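Local coordinates for protein sensory box histidine kinase/response regulator (Burkholderia thailandensis, PDB 3MR0) that probably senses a signal through the PAS domain described here and relays it by phosphotransfer, as a hybrid two-component histidine kinase, at residues H37-K40 against E45-E48; K39-Y44 against G117-V122; L72-H75 against R79-Y82; F95-S100 against D124-E129; A104-N107 against E111-R114. All coordinates share one frame; numbering follows the deposited sequence.

In this PAS domain contacts 2 and 4 lay a helix against the antiparallel sheet, contacts 1 and 3 tie helices to the loops that follow them, and contact 5 closes a hairpin. Contacts 1 and 2 share K39 and K40, their centres about 9 Å apart, and F38 packs on I119. Contact 4 lies about 12 Å from contact 2, centre to centre, across paired strands 95-106 and 112-121; the centre of contact 5 is about 29 Å from that of contact 4. Contact 3, its centre about 12 Å from that of contact 5, is joined to it by a hydrogen bond between H75 NE2 and A104 N. F38, L72, Y82, I98 and S100, from contacts 1, 3 and 4, line one pocket holding a polyether, PG5.

Contact 1 (H37-K40 against E45-E48); sequences HFKK and EDHE
K39 and K40, neighbours on helix 36-41, each reach an acidic residue of the turn that follows. The more intricate pairing is K39 with D46. The lysine CG stands anti to its own carbonyl carbon (chi1 -63°) and the chain then runs extended, which carries the ammonium of this buried lysine across to D46. There K39 NZ forms a salt bridge to D46 OD1 at 2.8 Å, meeting that oxygen almost in line with its C-O bond. The same K39 NZ donates to the backbone D46 O at 2.9 Å, in the carbonyl plane and on a lone pair. D46 can offer both oxygens because its CG is anti to the backbone N (chi1 -168°), a torsion that sets the carboxylate beside its own carbonyl. Lysine suits the place, since its long chain brings an ammonium with several N-H groups to both acceptors.

K40 takes another route. Its chain is bent at chi2 and chi3 and lies alongside the side chain of E45, also bent at chi2, both pointing the same way. Their ends form a salt bridge near the surface, K40 NZ to E45 OE2, modelled so short that its exact length is doubtful. Within the turn, E48 N bonds to E45 O at 2.8 Å, and E48 OE1 accepts a weak bond from E45 N.

K39 NZ also bonds to L49 O and makes a salt bridge with D51, so one ammonium gathers the loop between helix 36-41 and strand 52-53 against the helix.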
# COMPACT_ATOMS: atom_id res chain seq x y z
N HIS A 37 12.14 -5.09 2.45
CA HIS A 37 11.81 -4.33 1.24
C HIS A 37 10.62 -3.35 1.39
O HIS A 37 10.57 -2.32 0.70
CB HIS A 37 11.68 -5.15 -0.06
CG HIS A 37 11.87 -4.30 -1.29
ND1 HIS A 37 13.08 -3.74 -1.63
CD2 HIS A 37 10.98 -3.84 -2.20
CE1 HIS A 37 12.95 -3.00 -2.72
NE2 HIS A 37 11.68 -3.05 -3.09
N PHE A 38 9.69 -3.66 2.28
CA PHE A 38 8.67 -2.68 2.60
C PHE A 38 9.37 -1.44 3.14
O PHE A 38 9.11 -0.33 2.69
CB PHE A 38 7.71 -3.23 3.65
CG PHE A 38 6.56 -2.32 3.94
CD1 PHE A 38 5.28 -2.67 3.57
CD2 PHE A 38 6.77 -1.10 4.57
CE1 PHE A 38 4.22 -1.83 3.82
CE2 PHE A 38 5.71 -0.24 4.83
CZ PHE A 38 4.43 -0.60 4.46
N LYS A 39 10.25 -1.63 4.12
CA LYS A 39 10.95 -0.48 4.68
C LYS A 39 11.67 0.30 3.59
O LYS A 39 11.69 1.54 3.57
CB LYS A 39 11.94 -0.90 5.76
CG LYS A 39 11.30 -1.56 6.96
CD LYS A 39 12.36 -1.84 8.00
CE LYS A 39 11.84 -2.64 9.16
NZ LYS A 39 12.99 -3.33 9.79
N LYS A 40 12.28 -0.43 2.66
CA LYS A 40 13.02 0.24 1.63
C LYS A 40 12.10 1.09 0.77
O LYS A 40 12.39 2.26 0.53
CB LYS A 40 13.81 -0.76 0.80
CG LYS A 40 14.54 -0.13 -0.38
CD LYS A 40 15.25 1.18 0.01
CE LYS A 40 16.47 0.94 0.87
NZ LYS A 40 17.41 2.10 0.81
N GLU A 45 16.23 2.37 5.25
CA GLU A 45 17.04 1.17 5.42
C GLU A 45 16.47 0.29 6.53
O GLU A 45 15.79 0.78 7.44
CB GLU A 45 18.50 1.52 5.74
CG GLU A 45 19.27 2.11 4.59
CD GLU A 45 19.24 1.24 3.33
OE1 GLU A 45 19.18 -0.00 3.43
OE2 GLU A 45 19.31 1.82 2.22
N ASP A 46 16.79 -1.00 6.47
CA ASP A 46 16.25 -2.00 7.39
C ASP A 46 16.35 -1.55 8.86
O ASP A 46 15.43 -1.73 9.63
CB ASP A 46 16.99 -3.33 7.15
CG ASP A 46 16.33 -4.52 7.85
OD1 ASP A 46 15.16 -4.41 8.31
OD2 ASP A 46 17.00 -5.57 7.92
N HIS A 47 17.47 -0.94 9.21
CA HIS A 47 17.72 -0.52 10.59
C HIS A 47 17.13 0.83 10.95
O HIS A 47 17.15 1.22 12.12
CB HIS A 47 19.23 -0.47 10.86
CG HIS A 47 19.90 0.77 10.32
ND1 HIS A 47 20.55 0.80 9.11
CD2 HIS A 47 20.02 2.01 10.85
CE1 HIS A 47 21.04 2.01 8.91
NE2 HIS A 47 20.74 2.76 9.95
N GLU A 48 16.63 1.57 9.97
CA GLU A 48 16.05 2.89 10.22
C GLU A 48 14.57 2.85 10.65
O GLU A 48 13.93 3.88 10.79
CB GLU A 48 16.20 3.78 8.99
CG GLU A 48 17.63 4.03 8.64
CD GLU A 48 17.75 4.71 7.31
OE1 GLU A 48 16.73 5.16 6.77
OE2 GLU A 48 18.87 4.80 6.78

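Contact 2 (K39-Y44 against G117-V122); sequences KKIMGY and GWIMDV
Helix 36-41 lies over one face of the antiparallel PAS sheet, and here it rests on strand 112-121 chiefly through I41 against I119. Both side chains point across the interface and run past one another in opposed senses, their branches touching at two places. I41 CG2 touches I119 CD1 at 3.8 Å, while I41 CD1, at the end of the longer branch, comes within 4.0 Å of I119 CG1 and 3.7 Å of the backbone oxygen I119 O. I119 holds CG1 between its backbone N and carbonyl carbon (chi1 60°), a rotamer that raises CD1 toward the CB and CG2 of I41. Branched aliphatic side chains suit this place because they fill the buried layer between helix and sheet with no polar group to satisfy. The side chain of I119 also lies about 4 Å from a bound polyether, PG5, so it probably borders the pocket that this molecule, likely from the crystallisation liquor, occupies.

The end of the helix carries a Schellman motif, with G43 the first residue to leave helical angles. Its phi is positive, 94°, at which a side chain would press on the preceding carbonyl oxygen, and glycine has none. Y44 N then turns back to K39 O at 2.8 Å, and G43 N to K40 O, modelled so short that its length is doubtful.

At the end of the strand, D121 OD1 bonds to T123 OG1, and D121 OD2 forms a salt bridge with R96. The polar link from D121 to the helix is a water, which donates to I41 O at 2.9 Å and to D121 OD2 at 2.7 Å.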
# COMPACT_ATOMS: atom_id res chain seq x y z
N LYS A 39 10.25 -1.63 4.12
CA LYS A 39 10.95 -0.48 4.68
C LYS A 39 11.67 0.30 3.59
O LYS A 39 11.69 1.54 3.57
CB LYS A 39 11.94 -0.90 5.76
CG LYS A 39 11.30 -1.56 6.96
CD LYS A 39 12.36 -1.84 8.00
CE LYS A 39 11.84 -2.64 9.16
NZ LYS A 39 12.99 -3.33 9.79
N LYS A 40 12.28 -0.43 2.66
CA LYS A 40 13.02 0.24 1.63
C LYS A 40 12.10 1.09 0.77
O LYS A 40 12.39 2.26 0.53
CB LYS A 40 13.81 -0.76 0.80
CG LYS A 40 14.54 -0.13 -0.38
CD LYS A 40 15.25 1.18 0.01
CE LYS A 40 16.47 0.94 0.87
NZ LYS A 40 17.41 2.10 0.81
N ILE A 41 10.99 0.51 0.31
CA ILE A 41 10.03 1.24 -0.53
C ILE A 41 9.56 2.55 0.12
O ILE A 41 9.27 3.50 -0.59
CB ILE A 41 8.82 0.35 -0.91
CG1 ILE A 41 9.24 -0.75 -1.89
CG2 ILE A 41 7.68 1.18 -1.50
CD1 ILE A 41 8.17 -1.79 -2.11
N MSE A 42 9.50 2.60 1.45
CA MSE A 42 9.19 3.85 2.15
C MSE A 42 10.40 4.80 2.19
O MSE A 42 10.31 5.94 2.66
CB MSE A 42 8.69 3.59 3.58
CG MSE A 42 7.43 2.77 3.66
SE MSE A 42 5.92 3.54 2.69
CE MSE A 42 5.82 5.23 3.65
N GLY A 43 11.53 4.30 1.68
CA GLY A 43 12.77 5.05 1.61
C GLY A 43 13.69 4.81 2.79
O GLY A 43 14.65 5.56 2.97
N TYR A 44 13.41 3.78 3.59
CA TYR A 44 14.15 3.54 4.83
C TYR A 44 14.98 2.27 4.79
O TYR A 44 14.51 1.22 4.37
CB TYR A 44 13.19 3.44 6.02
CG TYR A 44 12.49 4.74 6.37
CD1 TYR A 44 12.96 5.57 7.37
CD2 TYR A 44 11.33 5.12 5.70
CE1 TYR A 44 12.31 6.75 7.68
CE2 TYR A 44 10.67 6.29 6.00
CZ TYR A 44 11.17 7.11 6.99
OH TYR A 44 10.50 8.28 7.27
N GLY A 117 -0.56 -8.66 3.31
CA GLY A 117 -0.49 -8.17 1.96
C GLY A 117 0.87 -7.65 1.59
O GLY A 117 1.87 -7.89 2.25
N TRP A 118 0.91 -6.93 0.48
CA TRP A 118 2.15 -6.40 -0.03
C TRP A 118 1.99 -4.99 -0.56
O TRP A 118 0.88 -4.47 -0.70
CB TRP A 118 2.70 -7.32 -1.13
CG TRP A 118 1.70 -7.75 -2.21
CD1 TRP A 118 1.04 -8.96 -2.29
CD2 TRP A 118 1.29 -7.02 -3.38
NE1 TRP A 118 0.26 -9.00 -3.40
CE2 TRP A 118 0.39 -7.83 -4.09
CE3 TRP A 118 1.60 -5.74 -3.89
CZ2 TRP A 118 -0.22 -7.42 -5.28
CZ3 TRP A 118 0.99 -5.33 -5.07
CH2 TRP A 118 0.09 -6.16 -5.75
N ILE A 119 3.11 -4.35 -0.85
CA ILE A 119 3.09 -3.11 -1.58
C ILE A 119 4.12 -3.21 -2.71
O ILE A 119 5.12 -3.91 -2.60
CB ILE A 119 3.39 -1.89 -0.67
CG1 ILE A 119 4.77 -2.00 -0.01
CG2 ILE A 119 2.29 -1.71 0.36
CD1 ILE A 119 5.25 -0.71 0.65
N MSE A 120 3.84 -2.51 -3.81
CA MSE A 120 4.82 -2.35 -4.89
C MSE A 120 4.91 -0.88 -5.24
O MSE A 120 3.89 -0.18 -5.18
CB MSE A 120 4.44 -3.17 -6.12
CG MSE A 120 4.78 -4.63 -5.99
SE MSE A 120 4.79 -5.55 -7.71
CE MSE A 120 2.89 -5.74 -8.00
N ASP A 121 6.10 -0.42 -5.60
CA ASP A 121 6.26 0.97 -6.04
C ASP A 121 5.88 1.07 -7.49
O ASP A 121 6.58 0.51 -8.33
CB ASP A 121 7.69 1.48 -5.86
CG ASP A 121 7.78 2.99 -6.05
OD1 ASP A 121 7.37 3.49 -7.11
OD2 ASP A 121 8.23 3.70 -5.12
N VAL A 122 4.79 1.77 -7.78
CA VAL A 122 4.27 1.92 -9.14
C VAL A 122 4.37 3.37 -9.64
O VAL A 122 3.60 3.79 -10.50
CB VAL A 122 2.80 1.42 -9.28
CG1 VAL A 122 2.70 -0.08 -8.98
CG2 VAL A 122 1.85 2.24 -8.39
O HOH W 1 10.21 3.87 -3.31

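Contact 3 (L72-H75 against R79-Y82); sequences LKAH and RDTY
H75 makes the one side-chain hydrogen bond of this contact: H75 ND1 donates to the backbone D80 O at 2.8 Å, with an N-H...O angle of 151°. The oxygen lies close to the imidazole plane, although the donor is tilted 29° from the carbonyl plane of D80. H75 NE2 is hydrogen-bonded to A104 N of strand 95-106, and with a donor on that side the ring is probably neutral, its proton on ND1. Two backbone bonds, both weak, join the helix end to the turn, R79 N to H75 O at 2.9 Å and D80 N to A74 O at 3.1 Å. Two CA-H...O contacts, R79 CA to H75 O and H75 CA to D80 O, accompany these bonds.

The rest is CH-pi and apolar packing. Y82 CB sits over one face of the H75 ring, 4.1 Å from its centroid. L72 CB touches Y82 CE1 at 4.0 Å, with L72 CD1 over a face of the phenol. A74, small enough to let the turn come close, meets D80 through their CB atoms.

R79, the first residue past helix 65-78, has positive phi where the chain turns back toward strand 82-89; this helix-to-strand connection of the PAS fold places L72 and Y82 in the polyether pocket.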
# COMPACT_ATOMS: atom_id res chain seq x y z
N LEU A 72 -10.32 0.19 2.83
CA LEU A 72 -9.98 -0.70 3.94
C LEU A 72 -11.24 -1.12 4.70
O LEU A 72 -11.39 -2.28 5.09
CB LEU A 72 -8.99 -0.05 4.90
CG LEU A 72 -8.48 -0.98 6.01
CD1 LEU A 72 -8.09 -2.31 5.43
CD2 LEU A 72 -7.31 -0.37 6.70
N LYS A 73 -12.14 -0.16 4.91
CA LYS A 73 -13.45 -0.41 5.50
C LYS A 73 -14.31 -1.36 4.65
O LYS A 73 -14.87 -2.31 5.15
CB LYS A 73 -14.18 0.91 5.70
CG LYS A 73 -15.53 0.78 6.36
CD LYS A 73 -16.11 2.15 6.63
CE LYS A 73 -17.58 2.08 6.98
NZ LYS A 73 -18.21 3.40 6.68
N ALA A 74 -14.40 -1.10 3.36
CA ALA A 74 -15.14 -1.96 2.47
C ALA A 74 -14.61 -3.40 2.57
O ALA A 74 -15.38 -4.37 2.43
CB ALA A 74 -15.06 -1.44 1.04
N HIS A 75 -13.31 -3.54 2.79
CA HIS A 75 -12.69 -4.87 2.96
C HIS A 75 -13.03 -5.46 4.31
O HIS A 75 -13.57 -6.56 4.40
CB HIS A 75 -11.17 -4.84 2.77
CG HIS A 75 -10.53 -6.19 2.86
ND1 HIS A 75 -10.70 -7.16 1.90
CD2 HIS A 75 -9.73 -6.74 3.81
CE1 HIS A 75 -10.03 -8.25 2.24
NE2 HIS A 75 -9.44 -8.02 3.40
N ARG A 79 -16.07 -7.38 3.12
CA ARG A 79 -15.16 -8.36 2.55
C ARG A 79 -14.66 -7.97 1.17
O ARG A 79 -13.77 -8.63 0.63
CB ARG A 79 -15.78 -9.76 2.54
CG ARG A 79 -15.99 -10.37 3.92
CD ARG A 79 -16.26 -11.82 3.75
NE ARG A 79 -16.27 -12.09 2.32
CZ ARG A 79 -15.95 -13.25 1.77
NH1 ARG A 79 -15.98 -13.37 0.46
NH2 ARG A 79 -15.59 -14.27 2.54
N ASP A 80 -15.19 -6.89 0.60
CA ASP A 80 -14.80 -6.45 -0.74
C ASP A 80 -13.30 -6.46 -0.87
O ASP A 80 -12.58 -6.23 0.11
CB ASP A 80 -15.28 -5.03 -1.03
CG ASP A 80 -16.73 -4.98 -1.48
OD1 ASP A 80 -17.39 -6.05 -1.54
OD2 ASP A 80 -17.20 -3.85 -1.78
N THR A 81 -12.83 -6.69 -2.10
CA THR A 81 -11.39 -6.79 -2.39
C THR A 81 -10.62 -5.54 -1.92
O THR A 81 -11.11 -4.41 -2.04
CB THR A 81 -11.17 -7.04 -3.89
OG1 THR A 81 -11.67 -8.34 -4.22
CG2 THR A 81 -9.71 -6.97 -4.23
N TYR A 82 -9.43 -5.75 -1.36
CA TYR A 82 -8.53 -4.65 -1.06
C TYR A 82 -7.37 -4.66 -2.05
O TYR A 82 -6.51 -5.56 -2.03
CB TYR A 82 -8.03 -4.71 0.39
CG TYR A 82 -7.24 -3.49 0.80
CD1 TYR A 82 -7.87 -2.29 1.11
CD2 TYR A 82 -5.85 -3.54 0.88
CE1 TYR A 82 -7.14 -1.17 1.48
CE2 TYR A 82 -5.12 -2.42 1.26
CZ TYR A 82 -5.76 -1.25 1.56
OH TYR A 82 -5.00 -0.16 1.94

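Contact 4 (F95-S100 against D124-E129); sequences FRWIQS and DRKRDE. With SO4 (sulfate ion), chain C.
K126 lays its aliphatic chain over one face of the W97 indole. K126 CG is 3.7 Å from W97 CG, and further along K126 CE stands 3.7 Å from the centroid of the six-membered ring, only 7° off its normal: a CH-pi contact. Bends at chi2 (-71°) and chi3 fold the chain back over the ring, keeping it on the indole until K126 NZ reaches a cation-pi position 4.6 Å from the same centroid. Lysine suits the place because its methylenes pack on the tryptophan while its ammonium stays over the ring and within salt-bridge range of E129.

Beside this pair R96 of the strand and R127 of the helix meet at a slant, their guanidinium planes 89° apart. R96 NH2 and R127 NH2 are both donors and share no hydrogen bond; R127 has two conformers, so their closeness, like its very short bridge to D124, is doubtful.

In the second shell E129 draws K126 and R125 into one salt-bridge network, with E129 OE1 3.6 Å from K126 NZ and E129 OE2 making a weak bond to R125 NH1. R125 turns its edge to a sulfate, probably from the crystallisation liquor: R125 NH2 donates to O3 at 2.9 Å, and R125 NE to O3 and O1. R125 NH2 also pairs with E85.

W97 borders a bound polyether with R87, F95 and D130. Strand 95-106 runs between strands 82-89 and 112-121, and W97 N bonds to T123 OG1 where the C-terminal helix 123-140, probably leading toward the kinase domains, leaves the PAS sheet close against W97.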
# COMPACT_ATOMS: atom_id res chain seq x y z
N PHE A 95 6.93 12.04 -2.28
CA PHE A 95 5.84 11.10 -2.48
C PHE A 95 6.14 10.09 -3.55
O PHE A 95 6.72 10.42 -4.58
CB PHE A 95 4.53 11.84 -2.77
CG PHE A 95 3.95 12.50 -1.56
CD1 PHE A 95 4.23 13.83 -1.27
CD2 PHE A 95 3.15 11.79 -0.69
CE1 PHE A 95 3.71 14.45 -0.13
CE2 PHE A 95 2.63 12.38 0.43
CZ PHE A 95 2.91 13.72 0.72
N ARG A 96 5.76 8.84 -3.30
CA ARG A 96 5.77 7.82 -4.34
C ARG A 96 4.38 7.17 -4.42
O ARG A 96 3.62 7.21 -3.46
CB ARG A 96 6.81 6.73 -4.02
CG ARG A 96 8.22 7.24 -3.70
CD ARG A 96 9.02 7.74 -4.93
NE ARG A 96 9.35 6.67 -5.87
CZ ARG A 96 10.14 6.79 -6.94
NH1 ARG A 96 10.35 5.73 -7.73
NH2 ARG A 96 10.73 7.95 -7.22
N TRP A 97 4.05 6.58 -5.55
CA TRP A 97 2.83 5.80 -5.64
C TRP A 97 3.15 4.36 -5.31
O TRP A 97 4.16 3.82 -5.74
CB TRP A 97 2.25 5.83 -7.05
CG TRP A 97 1.62 7.12 -7.43
CD1 TRP A 97 2.24 8.24 -7.92
CD2 TRP A 97 0.23 7.43 -7.39
NE1 TRP A 97 1.32 9.23 -8.17
CE2 TRP A 97 0.07 8.75 -7.85
CE3 TRP A 97 -0.91 6.73 -6.99
CZ2 TRP A 97 -1.18 9.38 -7.93
CZ3 TRP A 97 -2.15 7.36 -7.07
CH2 TRP A 97 -2.27 8.66 -7.55
N ILE A 98 2.27 3.74 -4.53
CA ILE A 98 2.32 2.30 -4.30
C ILE A 98 0.98 1.68 -4.69
O ILE A 98 -0.08 2.32 -4.58
CB ILE A 98 2.62 1.95 -2.81
CG1 ILE A 98 1.63 2.64 -1.85
CG2 ILE A 98 4.05 2.28 -2.44
CD1 ILE A 98 1.83 2.25 -0.37
N GLN A 99 1.02 0.43 -5.16
CA GLN A 99 -0.18 -0.41 -5.18
C GLN A 99 -0.15 -1.27 -3.91
O GLN A 99 0.88 -1.85 -3.58
CB GLN A 99 -0.20 -1.31 -6.42
CG GLN A 99 -1.33 -2.32 -6.40
CD GLN A 99 -1.25 -3.31 -7.54
OE1 GLN A 99 -0.16 -3.58 -8.05
NE2 GLN A 99 -2.38 -3.89 -7.91
N SER A 100 -1.27 -1.31 -3.17
CA SER A 100 -1.36 -2.12 -1.95
C SER A 100 -2.50 -3.12 -2.10
O SER A 100 -3.63 -2.74 -2.43
CB SER A 100 -1.55 -1.26 -0.70
OG SER A 100 -1.48 -2.01 0.50
N ASP A 124 6.56 5.16 -11.50
CA ASP A 124 6.90 5.42 -12.91
C ASP A 124 5.77 5.15 -13.88
O ASP A 124 5.61 5.88 -14.85
CB ASP A 124 8.16 4.65 -13.33
CG ASP A 124 9.41 5.36 -12.91
OD1 ASP A 124 9.30 6.52 -12.47
OD2 ASP A 124 10.51 4.76 -13.01
N ARG A 125 5.01 4.09 -13.65
CA ARG A 125 3.82 3.86 -14.45
C ARG A 125 2.83 5.00 -14.25
O ARG A 125 2.25 5.47 -15.22
CB ARG A 125 3.12 2.54 -14.11
CG ARG A 125 1.70 2.49 -14.70
CD ARG A 125 1.15 1.09 -14.79
NE ARG A 125 1.27 0.39 -13.52
CZ ARG A 125 0.38 0.46 -12.54
NH1 ARG A 125 -0.71 1.20 -12.68
NH2 ARG A 125 0.58 -0.20 -11.42
N LYS A 126 2.65 5.45 -13.00
CA LYS A 126 1.67 6.50 -12.71
C LYS A 126 2.09 7.85 -13.33
O LYS A 126 1.23 8.65 -13.74
CB LYS A 126 1.38 6.62 -11.20
CG LYS A 126 0.75 5.38 -10.57
CD LYS A 126 -0.68 5.16 -11.00
CE LYS A 126 -1.50 6.37 -10.73
NZ LYS A 126 -2.91 6.13 -11.17
N ARG A 127 3.41 8.07 -13.41
CA ARG A 127 3.99 9.24 -14.08
C ARG A 127 3.63 9.26 -15.56
O ARG A 127 3.22 10.29 -16.09
CB ARG A 127 5.53 9.26 -13.92
CG ARG A 127 6.05 9.60 -12.51
CD ARG A 127 7.53 9.22 -12.33
NE ARG A 127 8.13 9.83 -11.13
CZ ARG A 127 9.22 9.37 -10.50
NH1 ARG A 127 9.84 8.28 -10.91
NH2 ARG A 127 9.67 10.00 -9.42
N ASP A 128 3.81 8.13 -16.22
CA ASP A 128 3.56 8.02 -17.67
C ASP A 128 2.05 8.03 -18.03
O ASP A 128 1.63 8.61 -19.03
CB ASP A 128 4.32 6.82 -18.27
CG ASP A 128 5.83 7.03 -18.29
OD1 ASP A 128 6.29 8.19 -18.18
OD2 ASP A 128 6.57 6.04 -18.41
N GLU A 129 1.24 7.42 -17.19
CA GLU A 129 -0.20 7.51 -17.35
C GLU A 129 -0.69 8.96 -17.24
O GLU A 129 -1.53 9.39 -18.03
CB GLU A 129 -0.93 6.66 -16.30
CG GLU A 129 -0.79 5.17 -16.50
CD GLU A 129 -1.45 4.38 -15.36
OE1 GLU A 129 -2.06 5.00 -14.46
OE2 GLU A 129 -1.34 3.12 -15.37
S SO4 C . 4.32 -1.66 -12.55
O1 SO4 C . 4.07 -1.11 -13.88
O2 SO4 C . 5.44 -0.99 -11.90
O3 SO4 C . 3.13 -1.47 -11.76
O4 SO4 C . 4.63 -3.08 -12.60

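Contact 5 (A104-N107 against E111-R114); sequences ALWN and EPYR
L105 is gripped through both its backbone polar atoms by the opposite strand: L105 N donates to R114 O at 2.8 Å, and L105 O accepts from Y113 N at 2.9 Å. Because Y113 and R114 both face this one residue, strand 112-121 carries a classic beta bulge next to the turn. N107 N then bonds to E111 O at 2.9 Å. The N107 side chain answers, its CG held between the backbone N and the carbonyl carbon (chi1 71°), which turns N107 OD1 back to accept from E111 N at 3.2 Å, the donor lying above the amide plane.

Packing follows on both faces. With CG likewise between backbone N and carbonyl carbon (chi1 60°), Y113 folds one face of its ring over L105 CB, 3.9 Å from the centroid in a CH-pi contact, while the ring edge meets N107 N. In one of its two conformers L105 lies alongside R114, whose guanidinium runs on to D24. On the other face W106 CD1 touches P112 CG at 3.8 Å, and W106 NE1 bonds to L76 O of helix 65-78. A water joins Y113 OH to W106 O. W106 and N107 also border a bound polyether.

P112 stands at a non-hydrogen-bonded pair with W106, which asks no N-H of the proline toward that residue. The chemistry thus implies a hairpin end held by backbone bonds and an asparagine, with W106 packing on P112 and Y113 on L105.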
# COMPACT_ATOMS: atom_id res chain seq x y z
N ALA A 104 -7.70 -9.84 4.70
CA ALA A 104 -7.96 -9.94 6.12
C ALA A 104 -8.43 -11.35 6.52
O ALA A 104 -8.86 -12.13 5.68
CB ALA A 104 -9.00 -8.90 6.51
N LEU A 105 -8.35 -11.65 7.81
CA LEU A 105 -8.88 -12.89 8.37
C LEU A 105 -9.83 -12.49 9.47
O LEU A 105 -9.49 -11.64 10.30
CB LEU A 105 -7.74 -13.74 8.95
CG LEU A 105 -6.76 -14.29 7.93
CD1 LEU A 105 -5.40 -14.40 8.56
CD2 LEU A 105 -7.22 -15.62 7.37
N TRP A 106 -11.01 -13.10 9.47
CA TRP A 106 -12.06 -12.81 10.46
C TRP A 106 -12.36 -14.00 11.34
O TRP A 106 -12.28 -15.15 10.89
CB TRP A 106 -13.36 -12.45 9.75
CG TRP A 106 -13.27 -11.28 8.88
CD1 TRP A 106 -13.50 -9.97 9.23
CD2 TRP A 106 -12.93 -11.28 7.50
NE1 TRP A 106 -13.32 -9.16 8.13
CE2 TRP A 106 -12.96 -9.93 7.06
CE3 TRP A 106 -12.60 -12.28 6.57
CZ2 TRP A 106 -12.67 -9.57 5.74
CZ3 TRP A 106 -12.30 -11.91 5.26
CH2 TRP A 106 -12.34 -10.58 4.86
N ASN A 107 -12.72 -13.73 12.59
CA ASN A 107 -13.15 -14.80 13.47
C ASN A 107 -14.62 -15.13 13.17
O ASN A 107 -15.19 -14.59 12.23
CB ASN A 107 -12.87 -14.45 14.94
CG ASN A 107 -13.78 -13.37 15.47
OD1 ASN A 107 -14.72 -12.96 14.81
ND2 ASN A 107 -13.50 -12.90 16.67
N GLU A 111 -15.21 -10.39 12.92
CA GLU A 111 -14.24 -9.37 13.30
C GLU A 111 -12.89 -9.72 12.71
O GLU A 111 -12.50 -10.88 12.74
CB GLU A 111 -14.05 -9.34 14.81
CG GLU A 111 -15.23 -8.91 15.66
CD GLU A 111 -14.87 -8.92 17.15
OE1 GLU A 111 -15.79 -9.05 18.00
OE2 GLU A 111 -13.65 -8.80 17.48
N PRO A 112 -12.16 -8.71 12.20
CA PRO A 112 -10.81 -8.98 11.70
C PRO A 112 -9.80 -9.18 12.84
O PRO A 112 -9.80 -8.40 13.79
CB PRO A 112 -10.46 -7.70 10.89
CG PRO A 112 -11.72 -6.95 10.74
CD PRO A 112 -12.60 -7.34 11.88
N TYR A 113 -8.97 -10.21 12.75
CA TYR A 113 -7.87 -10.36 13.69
C TYR A 113 -6.52 -10.26 13.02
O TYR A 113 -5.52 -10.10 13.68
CB TYR A 113 -7.94 -11.68 14.46
CG TYR A 113 -7.88 -12.93 13.60
CD1 TYR A 113 -6.67 -13.52 13.24
CD2 TYR A 113 -9.05 -13.55 13.18
CE1 TYR A 113 -6.64 -14.67 12.48
CE2 TYR A 113 -9.02 -14.68 12.42
CZ TYR A 113 -7.83 -15.24 12.07
OH TYR A 113 -7.84 -16.37 11.30
N ARG A 114 -6.50 -10.36 11.69
CA ARG A 114 -5.24 -10.29 10.96
C ARG A 114 -5.51 -9.81 9.56
O ARG A 114 -6.62 -9.91 9.10
CB ARG A 114 -4.57 -11.68 10.93
CG ARG A 114 -3.14 -11.71 10.40
CD ARG A 114 -2.60 -13.11 10.39
NE ARG A 114 -1.20 -13.16 9.99
CZ ARG A 114 -0.47 -14.27 9.94
NH1 ARG A 114 -1.01 -15.43 10.27
NH2 ARG A 114 0.79 -14.21 9.57
O HOH W 2 -10.15 -16.75 9.98